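Local coordinates for protein ribonuclease-like 3 (PDB 2VQ9) that cleaves RNA as a secreted zebrafish member of the pancreatic ribonuclease family, promotes angiogenesis and kills bacteria by a route that does not need its nuclease activity, at residues Thr104-Thr109 / Gly123-Arg128; Arg80-Gly85 / Ile130-Glu135. All coordinates share one frame; numbering follows the deposited sequence. Where two conformers were deposited one is given.

Interaction 1 of 2, residues Thr104-Thr109 / Gly123-Arg128; sequences TVITCT and GKESSR
The antiparallel beta hairpin of the ribonuclease A fold, made by strands 103-112 and 120-135, pairs Val105 with Ser126 and Thr107 with Lys124 as its hydrogen-bonded pairs here. Each pair is closed by two backbone bonds; Val105 N reaches Ser126 O at 2.9 Å. The bond from Lys124 N to Thr107 O is more bent, with an N-H...O angle of 143° against 162-172° for the other three. Between these rungs, CA-H...O contacts such as Glu125 CA to Val105 O (3.3 Å) fill in the ladder. On the face bearing Thr104, Ile106 and Glu125, the Glu125 side chain lies across two neighbours: its CB meets Ile106 CD1 at 3.5 Å, while CG, anti to the backbone N, meets Thr104 CG2. The same face carries Cys108, disulfide-bonded to Cys47. On the other face, Thr107 OG1 makes a weak hydrogen bond to Thr70 OG1, a substrate-binding residue on the adjacent strand 68-72. There Ser126 OG touches Val105 CG2 and accepts a bond from Arg128 NE at 2.8 Å; the same arginine's NH1 is held by Gly145 O. A water links both strands on this face: it donates to Lys124 O, with 2.6 Å between the water oxygen and Lys124 O, and also hydrogen-bonds Ser126 OG and Thr107 OG1.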
loop_
_atom_site.group_PDB
_atom_site.type_symbol
_atom_site.label_atom_id
_atom_site.label_comp_id
_atom_site.label_asym_id
_atom_site.label_seq_id
_atom_site.Cartn_x
_atom_site.Cartn_y
_atom_site.Cartn_z
ATOM N N THR A 104 -4.683 10.094 -1.822
ATOM C CA THR A 104 -4.805 9.518 -3.132
ATOM C C THR A 104 -4.094 8.169 -3.131
ATOM O O THR A 104 -2.927 8.057 -2.723
ATOM C CB THR A 104 -4.234 10.466 -4.186
ATOM O OG1 THR A 104 -5.032 11.661 -4.154
ATOM C CG2 THR A 104 -4.293 9.829 -5.586
ATOM N N VAL A 105 -4.828 7.151 -3.557
ATOM C CA VAL A 105 -4.238 5.832 -3.765
ATOM C C VAL A 105 -4.351 5.394 -5.227
ATOM O O VAL A 105 -5.310 5.754 -5.919
ATOM C CB VAL A 105 -4.826 4.754 -2.812
ATOM C CG1 VAL A 105 -4.654 5.204 -1.352
ATOM C CG2 VAL A 105 -6.315 4.443 -3.157
ATOM N N ILE A 106 -3.379 4.607 -5.683
ATOM C CA ILE A 106 -3.449 3.979 -6.998
ATOM C C ILE A 106 -3.435 2.468 -6.798
ATOM O O ILE A 106 -2.532 1.905 -6.176
ATOM C CB ILE A 106 -2.297 4.466 -7.947
ATOM C CG1 ILE A 106 -2.488 5.976 -8.245
ATOM C CG2 ILE A 106 -2.187 3.530 -9.213
ATOM C CD1 ILE A 106 -2.893 6.320 -9.607
ATOM N N THR A 107 -4.478 1.820 -7.284
ATOM C CA THR A 107 -4.606 0.365 -7.174
ATOM C C THR A 107 -4.133 -0.248 -8.499
ATOM O O THR A 107 -4.639 0.084 -9.568
ATOM C CB THR A 107 -6.057 -0.016 -6.842
ATOM O OG1 THR A 107 -6.380 0.537 -5.551
ATOM C CG2 THR A 107 -6.234 -1.534 -6.815
ATOM N N CYS A 108 -3.125 -1.107 -8.400
ATOM C CA CYS A 108 -2.516 -1.810 -9.533
ATOM C C CYS A 108 -3.039 -3.243 -9.574
ATOM O O CYS A 108 -2.827 -4.021 -8.653
ATOM C CB CYS A 108 -0.984 -1.840 -9.363
ATOM S SG CYS A 108 -0.202 -0.211 -9.324
ATOM N N THR A 109 -3.738 -3.574 -10.650
ATOM C CA THR A 109 -4.381 -4.879 -10.778
ATOM C C THR A 109 -3.765 -5.587 -11.966
ATOM O O THR A 109 -3.713 -5.023 -13.059
ATOM C CB THR A 109 -5.887 -4.705 -10.994
ATOM O OG1 THR A 109 -6.424 -4.030 -9.844
ATOM C CG2 THR A 109 -6.544 -6.086 -11.121
ATOM N N GLY A 123 -3.619 0.516 -13.705
ATOM C CA GLY A 123 -3.739 1.340 -12.503
ATOM C C GLY A 123 -5.004 2.174 -12.429
ATOM O O GLY A 123 -5.522 2.674 -13.456
ATOM N N LYS A 124 -5.508 2.327 -11.215
ATOM C CA LYS A 124 -6.720 3.114 -11.013
ATOM C C LYS A 124 -6.576 3.989 -9.773
ATOM O O LYS A 124 -6.383 3.494 -8.655
ATOM C CB LYS A 124 -7.949 2.198 -10.857
ATOM C CG LYS A 124 -9.238 3.046 -10.700
ATOM C CD LYS A 124 -10.452 2.365 -11.293
ATOM C CE LYS A 124 -10.977 1.260 -10.407
ATOM N NZ LYS A 124 -12.315 0.823 -10.895
ATOM N N GLU A 125 -6.706 5.297 -9.976
ATOM C CA GLU A 125 -6.623 6.262 -8.889
ATOM C C GLU A 125 -7.974 6.417 -8.216
ATOM O O GLU A 125 -9.013 6.377 -8.881
ATOM C CB GLU A 125 -6.181 7.588 -9.502
ATOM C CG GLU A 125 -6.138 8.806 -8.638
ATOM C CD GLU A 125 -6.234 10.048 -9.527
ATOM O OE1 GLU A 125 -7.352 10.392 -10.016
ATOM O OE2 GLU A 125 -5.168 10.618 -9.805
ATOM N N SER A 126 -7.958 6.572 -6.889
ATOM C CA SER A 126 -9.145 6.998 -6.137
ATOM C C SER A 126 -8.691 7.804 -4.920
ATOM O O SER A 126 -7.517 7.763 -4.546
ATOM C CB SER A 126 -9.969 5.792 -5.678
ATOM O OG SER A 126 -9.170 4.917 -4.914
ATOM N N SER A 127 -9.628 8.531 -4.308
ATOM C CA SER A 127 -9.322 9.329 -3.111
ATOM C C SER A 127 -10.035 8.683 -1.951
ATOM O O SER A 127 -11.275 8.514 -1.983
ATOM C CB SER A 127 -9.756 10.797 -3.266
ATOM O OG SER A 127 -9.476 11.519 -2.062
ATOM N N ARG A 128 -9.275 8.264 -0.943
ATOM C CA ARG A 128 -9.890 7.478 0.142
ATOM C C ARG A 128 -9.294 7.806 1.481
ATOM O O ARG A 128 -8.180 8.282 1.562
ATOM C CB ARG A 128 -9.683 5.966 -0.084
ATOM C CG ARG A 128 -9.836 5.439 -1.525
ATOM C CD ARG A 128 -10.068 3.923 -1.555
ATOM N NE ARG A 128 -10.534 3.472 -2.880
ATOM C CZ ARG A 128 -11.057 2.277 -3.153
ATOM N NH1 ARG A 128 -11.224 1.363 -2.200
ATOM N NH2 ARG A 128 -11.418 1.986 -4.405
HETATM O O HOH W 1 -7.036 12.658 -2.267
HETATM O O HOH W 2 -7.920 3.171 -6.533
#

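Interaction 2 of 2, residues Arg80-Gly85 / Ile130-Glu135; sequences RTVCTG and IVVACE
A single covalent link, the disulfide between Cys83 and Cys134, ties the loop after helix 76-80 to the end of strand 120-135. Cys83 SG and Cys134 SG are 2.0 Å apart, and the C-S-S-C torsion of -87° sets the two CB-S bonds almost at right angles, as a relaxed disulfide prefers. On both cysteines SG stands anti to the carbonyl carbon (chi1 -64° at Cys83 and -63° at Cys134), beside the backbone N. The backbones come to 5.7 Å between Cys83 CA and Cys134 CA, and no hydrogen bond crosses between the segments. In the pancreatic ribonuclease fold this bond pins the turn following a short helix against the long strand of the sheet, and the Val132 side chain is about 7 Å from that of the proton donor His141. Apolar contacts continue from the sulfur bridge along the strand, using side chains that all are buried. In the conformer given, Val132 CG2 touches both loop residues, 3.7 Å from Val82 CG1 and 4.1 Å from Cys83 SG. The second branch of Val82, CG2, meets the end of the Ile130 side chain, CD1, at 4.1 Å. Phe33 of helix 27-37 also touches Val132, and Ser99 of strand 96-99 touches Val82. Within the loop itself, Cys83 N bonds back to Arg80 O at 2.9 Å, holding the turn that presents Val82 and Cys83 to the strand.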
loop_
_atom_site.group_PDB
_atom_site.type_symbol
_atom_site.label_atom_id
_atom_site.label_comp_id
_atom_site.label_asym_id
_atom_site.label_seq_id
_atom_site.Cartn_x
_atom_site.Cartn_y
_atom_site.Cartn_z
ATOM N N ARG A 80 3.022 7.382 8.116
ATOM C CA ARG A 80 3.210 7.027 9.535
ATOM C C ARG A 80 2.291 7.732 10.515
ATOM O O ARG A 80 1.924 7.158 11.552
ATOM C CB ARG A 80 4.634 7.305 9.972
ATOM C CG ARG A 80 5.551 6.157 9.810
ATOM C CD ARG A 80 6.616 6.236 10.872
ATOM N NE ARG A 80 7.646 7.193 10.518
ATOM C CZ ARG A 80 8.331 7.907 11.405
ATOM N NH1 ARG A 80 8.089 7.772 12.713
ATOM N NH2 ARG A 80 9.248 8.755 10.983
ATOM N N THR A 81 1.924 8.970 10.204
ATOM C CA THR A 81 1.115 9.776 11.126
ATOM C C THR A 81 -0.278 9.198 11.353
ATOM O O THR A 81 -0.965 9.614 12.278
ATOM C CB THR A 81 0.954 11.240 10.663
ATOM O OG1 THR A 81 0.173 11.281 9.454
ATOM C CG2 THR A 81 2.316 11.897 10.438
ATOM N N VAL A 82 -0.703 8.266 10.498
ATOM C CA VAL A 82 -1.974 7.601 10.704
ATOM C C VAL A 82 -1.924 6.790 12.001
ATOM O O VAL A 82 -2.957 6.617 12.661
ATOM C CB VAL A 82 -2.391 6.745 9.478
ATOM C CG1 VAL A 82 -3.757 6.114 9.698
ATOM C CG2 VAL A 82 -2.453 7.631 8.238
ATOM N N CYS A 83 -0.722 6.352 12.387
ATOM C CA CYS A 83 -0.512 5.574 13.615
ATOM C C CYS A 83 -0.191 6.398 14.867
ATOM O O CYS A 83 -0.132 5.844 15.981
ATOM C CB CYS A 83 0.620 4.567 13.418
ATOM S SG CYS A 83 0.302 3.306 12.183
ATOM N N THR A 84 0.043 7.692 14.701
ATOM C CA THR A 84 0.440 8.518 15.845
ATOM C C THR A 84 -0.442 9.754 16.049
ATOM O O THR A 84 0.055 10.832 16.368
ATOM C CB THR A 84 1.929 8.920 15.748
ATOM O OG1 THR A 84 2.163 9.643 14.534
ATOM C CG2 THR A 84 2.820 7.682 15.808
ATOM N N GLY A 85 -1.753 9.598 15.874
ATOM C CA GLY A 85 -2.698 10.705 16.116
ATOM C C GLY A 85 -3.529 11.099 14.915
ATOM O O GLY A 85 -4.571 11.753 15.041
ATOM N N ILE A 130 -7.469 5.947 4.357
ATOM C CA ILE A 130 -6.745 4.691 4.331
ATOM C C ILE A 130 -6.836 4.034 5.702
ATOM O O ILE A 130 -6.840 4.727 6.725
ATOM C CB ILE A 130 -5.273 4.902 3.886
ATOM C CG1 ILE A 130 -4.514 5.861 4.808
ATOM C CG2 ILE A 130 -5.232 5.417 2.440
ATOM C CD1 ILE A 130 -2.940 5.892 4.524
ATOM N N VAL A 131 -6.907 2.705 5.694
ATOM C CA VAL A 131 -6.946 1.905 6.893
ATOM C C VAL A 131 -5.664 1.093 6.936
ATOM O O VAL A 131 -5.385 0.279 6.040
ATOM C CB VAL A 131 -8.200 0.978 6.924
ATOM C CG1 VAL A 131 -8.241 0.191 8.226
ATOM C CG2 VAL A 131 -9.484 1.818 6.727
ATOM N N VAL A 132 -4.884 1.329 7.981
ATOM C CA VAL A 132 -3.597 0.681 8.163
ATOM C C VAL A 132 -3.593 -0.044 9.515
ATOM O O VAL A 132 -4.215 0.435 10.464
ATOM C CB VAL A 132 -2.435 1.747 8.030
ATOM C CG1 VAL A 132 -2.492 2.466 6.658
ATOM C CG2 VAL A 132 -2.463 2.733 9.158
ATOM N N ALA A 133 -2.932 -1.201 9.582
ATOM C CA ALA A 133 -2.569 -1.820 10.853
ATOM C C ALA A 133 -1.307 -1.172 11.368
ATOM O O ALA A 133 -0.304 -1.018 10.642
ATOM C CB ALA A 133 -2.383 -3.338 10.708
ATOM N N CYS A 134 -1.355 -0.789 12.636
ATOM C CA CYS A 134 -0.262 -0.110 13.298
ATOM C C CYS A 134 0.271 -1.032 14.371
ATOM O O CYS A 134 -0.498 -1.585 15.165
ATOM C CB CYS A 134 -0.755 1.174 13.974
ATOM S SG CYS A 134 -1.401 2.422 12.848
ATOM N N GLU A 135 1.579 -1.211 14.375
ATOM C CA GLU A 135 2.245 -1.941 15.442
ATOM C C GLU A 135 2.957 -0.875 16.228
ATOM O O GLU A 135 4.032 -0.412 15.846
ATOM C CB GLU A 135 3.172 -3.004 14.858
ATOM C CG GLU A 135 2.348 -4.031 14.081
ATOM C CD GLU A 135 3.078 -5.311 13.746
ATOM O OE1 GLU A 135 4.209 -5.512 14.249
ATOM O OE2 GLU A 135 2.496 -6.120 12.979
#

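Both interactions draw on strand 120-135: interaction 1 uses its earlier part, Gly123-Arg128, and interaction 2 its last six residues, and their centres lie about 19 Å apart. In sequence, Arg80-Gly85 comes first, then Thr104-Thr109 and Gly123-Arg128, with Ile130-Glu135 last; the hairpin therefore falls wholly between the two halves of the disulfide-linked contact. The two meet where Val105 CG1 packs on Ile130 CG2 at 3.8 Å. One strand thus pairs with strand 103-112, beside the substrate-binding residues, and further along receives a covalently tied loop, illustrating how a small secreted enzyme combines sheet pairing with disulfides to hold its fold together.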